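Side-chain contacts in alpha-1,2-mannosidase (Bacteroides thetaiotaomicron, PDB 2WW2), which hydrolyses alpha-mannosidic linkages with inversion of configuration, as a calcium-dependent glycoside hydrolase of family GH92 from a human gut symbiont: residues A[521-526]-A[544-549]; A[578-581]-A[586-589]. One frame throughout, in Å; residues are numbered along the deposited sequence.

Contact 1 of 2, residues A[521-526]-A[544-549]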
loop_
_atom_site.group_PDB
_atom_site.type_symbol
_atom_site.label_atom_id
_atom_site.label_comp_id
_atom_site.label_asym_id
_atom_site.label_seq_id
_atom_site.Cartn_x
_atom_site.Cartn_y
_atom_site.Cartn_z
ATOM N N HIS A 521 -16.461 2.246 0.497
ATOM C CA HIS A 521 -17.217 2.965 -0.536
ATOM C C HIS A 521 -18.713 2.947 -0.267
ATOM O O HIS A 521 -19.365 3.981 -0.343
ATOM C CB HIS A 521 -16.969 2.374 -1.934
ATOM C CG HIS A 521 -15.545 2.006 -2.186
ATOM N ND1 HIS A 521 -14.577 2.942 -2.478
ATOM C CD2 HIS A 521 -14.920 0.804 -2.170
ATOM C CE1 HIS A 521 -13.415 2.331 -2.638
ATOM N NE2 HIS A 521 -13.598 1.032 -2.463
ATOM N N TRP A 522 -19.250 1.763 0.012
ATOM C CA TRP A 522 -20.705 1.548 0.088
ATOM C C TRP A 522 -21.377 2.231 1.281
ATOM O O TRP A 522 -22.589 2.498 1.267
ATOM C CB TRP A 522 -21.030 0.043 0.008
ATOM C CG TRP A 522 -20.982 -0.422 -1.416
ATOM C CD1 TRP A 522 -19.920 -1.004 -2.063
ATOM C CD2 TRP A 522 -22.022 -0.278 -2.391
ATOM N NE1 TRP A 522 -20.253 -1.253 -3.383
ATOM C CE2 TRP A 522 -21.533 -0.805 -3.607
ATOM C CE3 TRP A 522 -23.328 0.260 -2.353
ATOM C CZ2 TRP A 522 -22.306 -0.821 -4.781
ATOM C CZ3 TRP A 522 -24.086 0.236 -3.506
ATOM C CH2 TRP A 522 -23.576 -0.304 -4.709
ATOM N N THR A 523 -20.588 2.554 2.301
ATOM C CA THR A 523 -21.124 3.262 3.465
ATOM C C THR A 523 -21.702 4.634 3.078
ATOM O O THR A 523 -22.596 5.141 3.746
ATOM C CB THR A 523 -20.064 3.372 4.581
ATOM O OG1 THR A 523 -19.811 2.058 5.096
ATOM C CG2 THR A 523 -20.545 4.285 5.747
ATOM N N TRP A 524 -21.227 5.208 1.976
ATOM C CA TRP A 524 -21.715 6.520 1.523
ATOM C C TRP A 524 -22.963 6.466 0.656
ATOM O O TRP A 524 -23.496 7.504 0.253
ATOM C CB TRP A 524 -20.599 7.248 0.759
ATOM C CG TRP A 524 -19.412 7.436 1.650
ATOM C CD1 TRP A 524 -18.269 6.676 1.672
ATOM C CD2 TRP A 524 -19.272 8.404 2.696
ATOM N NE1 TRP A 524 -17.426 7.133 2.658
ATOM C CE2 TRP A 524 -18.013 8.188 3.299
ATOM C CE3 TRP A 524 -20.079 9.440 3.170
ATOM C CZ2 TRP A 524 -17.541 8.970 4.348
ATOM C CZ3 TRP A 524 -19.610 10.217 4.229
ATOM C CH2 TRP A 524 -18.345 9.977 4.798
ATOM N N SER A 525 -23.427 5.259 0.349
ATOM C CA SER A 525 -24.523 5.096 -0.608
ATOM C C SER A 525 -25.884 5.379 0.033
ATOM O O SER A 525 -26.755 4.493 0.114
ATOM C CB SER A 525 -24.495 3.689 -1.235
ATOM O OG SER A 525 -25.384 3.609 -2.332
ATOM N N VAL A 526 -26.058 6.619 0.491
ATOM C CA VAL A 526 -27.315 7.048 1.097
ATOM C C VAL A 526 -27.611 8.460 0.592
ATOM O O VAL A 526 -27.646 9.415 1.356
ATOM C CB VAL A 526 -27.233 7.037 2.646
ATOM C CG1 VAL A 526 -28.633 7.205 3.280
ATOM C CG2 VAL A 526 -26.598 5.727 3.132
ATOM N N ILE A 544 -17.920 14.918 8.473
ATOM C CA ILE A 544 -16.948 15.775 7.821
ATOM C C ILE A 544 -15.535 15.181 7.932
ATOM O O ILE A 544 -14.746 15.222 6.979
ATOM C CB ILE A 544 -16.959 17.185 8.439
ATOM C CG1 ILE A 544 -18.245 17.921 8.055
ATOM C CG2 ILE A 544 -15.702 17.952 8.032
ATOM C CD1 ILE A 544 -18.561 19.118 8.955
ATOM N N ALA A 545 -15.230 14.614 9.091
ATOM C CA ALA A 545 -13.914 14.028 9.333
ATOM C C ALA A 545 -13.693 12.816 8.446
ATOM O O ALA A 545 -12.606 12.603 7.931
ATOM C CB ALA A 545 -13.773 13.637 10.796
ATOM N N ARG A 546 -14.736 12.027 8.253
ATOM C CA ARG A 546 -14.623 10.846 7.424
ATOM C C ARG A 546 -14.510 11.174 5.944
ATOM O O ARG A 546 -13.813 10.476 5.201
ATOM C CB ARG A 546 -15.766 9.896 7.723
ATOM C CG ARG A 546 -15.685 9.438 9.159
ATOM C CD ARG A 546 -16.804 8.507 9.521
ATOM N NE ARG A 546 -16.812 7.301 8.698
ATOM C CZ ARG A 546 -17.520 6.221 9.007
ATOM N NH1 ARG A 546 -18.249 6.210 10.118
ATOM N NH2 ARG A 546 -17.500 5.156 8.215
ATOM N N LEU A 547 -15.171 12.250 5.521
ATOM C CA LEU A 547 -15.019 12.730 4.158
ATOM C C LEU A 547 -13.592 13.222 3.987
ATOM O O LEU A 547 -12.930 12.928 2.980
ATOM C CB LEU A 547 -15.991 13.870 3.867
ATOM C CG LEU A 547 -17.445 13.474 3.631
ATOM C CD1 LEU A 547 -18.283 14.742 3.579
ATOM C CD2 LEU A 547 -17.578 12.678 2.333
ATOM N N ASP A 548 -13.122 13.970 4.978
ATOM C CA ASP A 548 -11.758 14.470 4.959
ATOM C C ASP A 548 -10.754 13.311 4.864
ATOM O O ASP A 548 -9.736 13.434 4.189
ATOM C CB ASP A 548 -11.466 15.333 6.190
ATOM C CG ASP A 548 -12.146 16.699 6.138
ATOM O OD1 ASP A 548 -12.682 17.091 5.073
ATOM O OD2 ASP A 548 -12.124 17.390 7.173
ATOM N N SER A 549 -11.053 12.187 5.515
ATOM C CA SER A 549 -10.159 11.021 5.474
ATOM C C SER A 549 -10.186 10.310 4.116
ATOM O O SER A 549 -9.449 9.341 3.885
ATOM C CB SER A 549 -10.482 10.038 6.604
ATOM O OG SER A 549 -11.640 9.270 6.316
#
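Trp524 lays the six-membered half of its indole over Leu547, whose CD2 sits 4.0 Å from the centroid of that ring and 23° off its normal, a CH-pi contact shifted toward the rim. CZ3 and CH2 of Trp524 are each 3.7 Å from Leu547 CD2. Arg546, the preceding residue, comes at the same ring from its edge: its CB lies close to the indole plane, 3.9 Å from Trp524 CH2. One turn of helix 540-551 thus meets the indole both over a face and at the rim. The tryptophan stands in a type I turn, Trp522 to Ser525, close to helix 519-522 in the GH92 catalytic domain, and with CG anti to its own carbonyl carbon (chi1 -60°) the ring reaches across to helix 540-551. Met537 and Leu533 of helix 530-537 also touch the indole. Beyond CB the arginine chain bends at chi3 (60°), bringing Arg546 NH2 to 4.0 Å from Thr523 CG2. The guanidinium itself is held by the carbonyl of Gly490 and a cation-pi contact with Phe491, while Thr523 OG1 bonds to Ser519 O and Met492 N. Farther along the helix, Ser549 OG donates to Arg546 O at 2.7 Å.

Contact 2 of 2, residues A[578-581]-A[586-589]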
loop_
_atom_site.group_PDB
_atom_site.type_symbol
_atom_site.label_atom_id
_atom_site.label_comp_id
_atom_site.label_asym_id
_atom_site.label_seq_id
_atom_site.Cartn_x
_atom_site.Cartn_y
_atom_site.Cartn_z
ATOM N N GLY A 578 -5.442 4.567 -3.327
ATOM C CA GLY A 578 -6.894 4.590 -3.552
ATOM C C GLY A 578 -7.805 4.976 -2.392
ATOM O O GLY A 578 -8.886 4.395 -2.239
ATOM N N GLN A 579 -7.397 5.959 -1.586
ATOM C CA GLN A 579 -8.227 6.444 -0.478
ATOM C C GLN A 579 -9.530 7.053 -1.018
ATOM O O GLN A 579 -10.625 6.821 -0.463
ATOM C CB GLN A 579 -7.469 7.467 0.380
ATOM N N TYR A 580 -9.410 7.827 -2.102
ATOM C CA TYR A 580 -10.596 8.250 -2.857
ATOM C C TYR A 580 -10.675 7.495 -4.180
ATOM O O TYR A 580 -9.813 7.654 -5.041
ATOM C CB TYR A 580 -10.613 9.764 -3.104
ATOM C CG TYR A 580 -11.770 10.200 -3.987
ATOM C CD1 TYR A 580 -13.073 9.766 -3.726
ATOM C CD2 TYR A 580 -11.559 11.036 -5.084
ATOM C CE1 TYR A 580 -14.151 10.163 -4.542
ATOM C CE2 TYR A 580 -12.614 11.432 -5.896
ATOM C CZ TYR A 580 -13.904 10.995 -5.625
ATOM O OH TYR A 580 -14.939 11.384 -6.439
ATOM N N ALA A 581 -11.695 6.661 -4.342
ATOM C CA ALA A 581 -11.795 5.874 -5.563
ATOM C C ALA A 581 -12.672 6.608 -6.567
ATOM O O ALA A 581 -13.816 6.229 -6.801
ATOM C CB ALA A 581 -12.359 4.485 -5.264
ATOM N N PRO A 586 -20.815 4.122 -5.721
ATOM C CA PRO A 586 -21.436 4.608 -4.495
ATOM C C PRO A 586 -20.770 5.842 -3.872
ATOM O O PRO A 586 -21.332 6.403 -2.939
ATOM C CB PRO A 586 -21.332 3.404 -3.543
ATOM C CG PRO A 586 -20.187 2.593 -4.095
ATOM C CD PRO A 586 -20.337 2.732 -5.576
ATOM N N VAL A 587 -19.587 6.244 -4.339
ATOM C CA VAL A 587 -19.003 7.497 -3.840
ATOM C C VAL A 587 -18.901 8.603 -4.897
ATOM O O VAL A 587 -18.302 9.633 -4.625
ATOM C CB VAL A 587 -17.631 7.306 -3.137
ATOM C CG1 VAL A 587 -17.803 6.510 -1.854
ATOM C CG2 VAL A 587 -16.630 6.656 -4.072
ATOM N N GLN A 588 -19.501 8.421 -6.074
ATOM C CA GLN A 588 -19.479 9.486 -7.102
ATOM C C GLN A 588 -20.030 10.830 -6.579
ATOM O O GLN A 588 -19.568 11.892 -6.968
ATOM C CB GLN A 588 -20.268 9.067 -8.349
ATOM C CG GLN A 588 -19.524 8.065 -9.226
ATOM C CD GLN A 588 -20.361 7.557 -10.403
ATOM O OE1 GLN A 588 -21.471 8.046 -10.654
ATOM N NE2 GLN A 588 -19.821 6.584 -11.132
ATOM N N HIS A 589 -21.025 10.764 -5.705
ATOM C CA HIS A 589 -21.661 11.966 -5.152
ATOM C C HIS A 589 -20.944 12.510 -3.915
ATOM O O HIS A 589 -21.265 13.593 -3.439
ATOM C CB HIS A 589 -23.088 11.630 -4.739
ATOM C CG HIS A 589 -23.157 10.777 -3.510
ATOM N ND1 HIS A 589 -22.784 9.450 -3.504
ATOM C CD2 HIS A 589 -23.510 11.073 -2.237
ATOM C CE1 HIS A 589 -22.921 8.958 -2.283
ATOM N NE2 HIS A 589 -23.357 9.925 -1.495
HETATM O O HOH W 1 -17.276 12.541 -5.388
#
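The long loop between helices 565-577 and 600-613 of the GH92 catalytic domain folds back on itself here, bringing residues 578-581 against 586-589. Gly578, with positive phi, takes the chain out of helix 565-577, and two residues later Tyr580 sends its ring toward the returning arm. With its CG anti to the backbone N (chi1 175°), the outer part of the ring comes nearer the 586-589 segment than the CB does, and Tyr580 CE1 lies 4.3 Å from Val587 CG2. Val587 O approaches the same ring at its edge, near the plane, 4.2 Å from Tyr580 CE1. The same methyl, Val587 CG2, also lies 3.9 Å from the backbone oxygen of Ala581. The firmer tie is polar and indirect: a water 2.8 Å from Tyr580 OH, and hydrogen-bonded to it, donates to Gln588 O at 2.9 Å. The hydroxyl is gripped a second time by His582 ND1, and the bridged carbonyl also receives Trp634 NE1, so both ends of the water link are fixed by further bonds. Phe551, at the end of helix 540-551, meets the Tyr580 ring edge-to-face. Helix 519-522 packs against both arms through His521, which touches Ala581 and Pro586, and Trp634 comes from helix 632-640.

How the contacts relate
Contacts 1 and 2 follow one another along the chain, yet their centres are only 9 Å apart within the catalytic domain, and they touch directly. Segment 521-526 is the shared piece: it faces helix 540-551 in contact 1 and the folded loop in contact 2. Val587 CG1 lies 3.6 Å from Trp524 CD1, on the five-membered part of the indole, and 3.3 Å from His521 O. Against the 578-581 arm, His521 CE1 lies 3.6 Å from Ala581 CB; the closest approach of the two contacts is Trp524 O to His589 CE1, 3.0 Å. The centre of contact 2 is about 18 Å from the centre of the chain, that of contact 1 about 25 Å, and the Ala581 side chain is about 11 Å from a bound sodium ion.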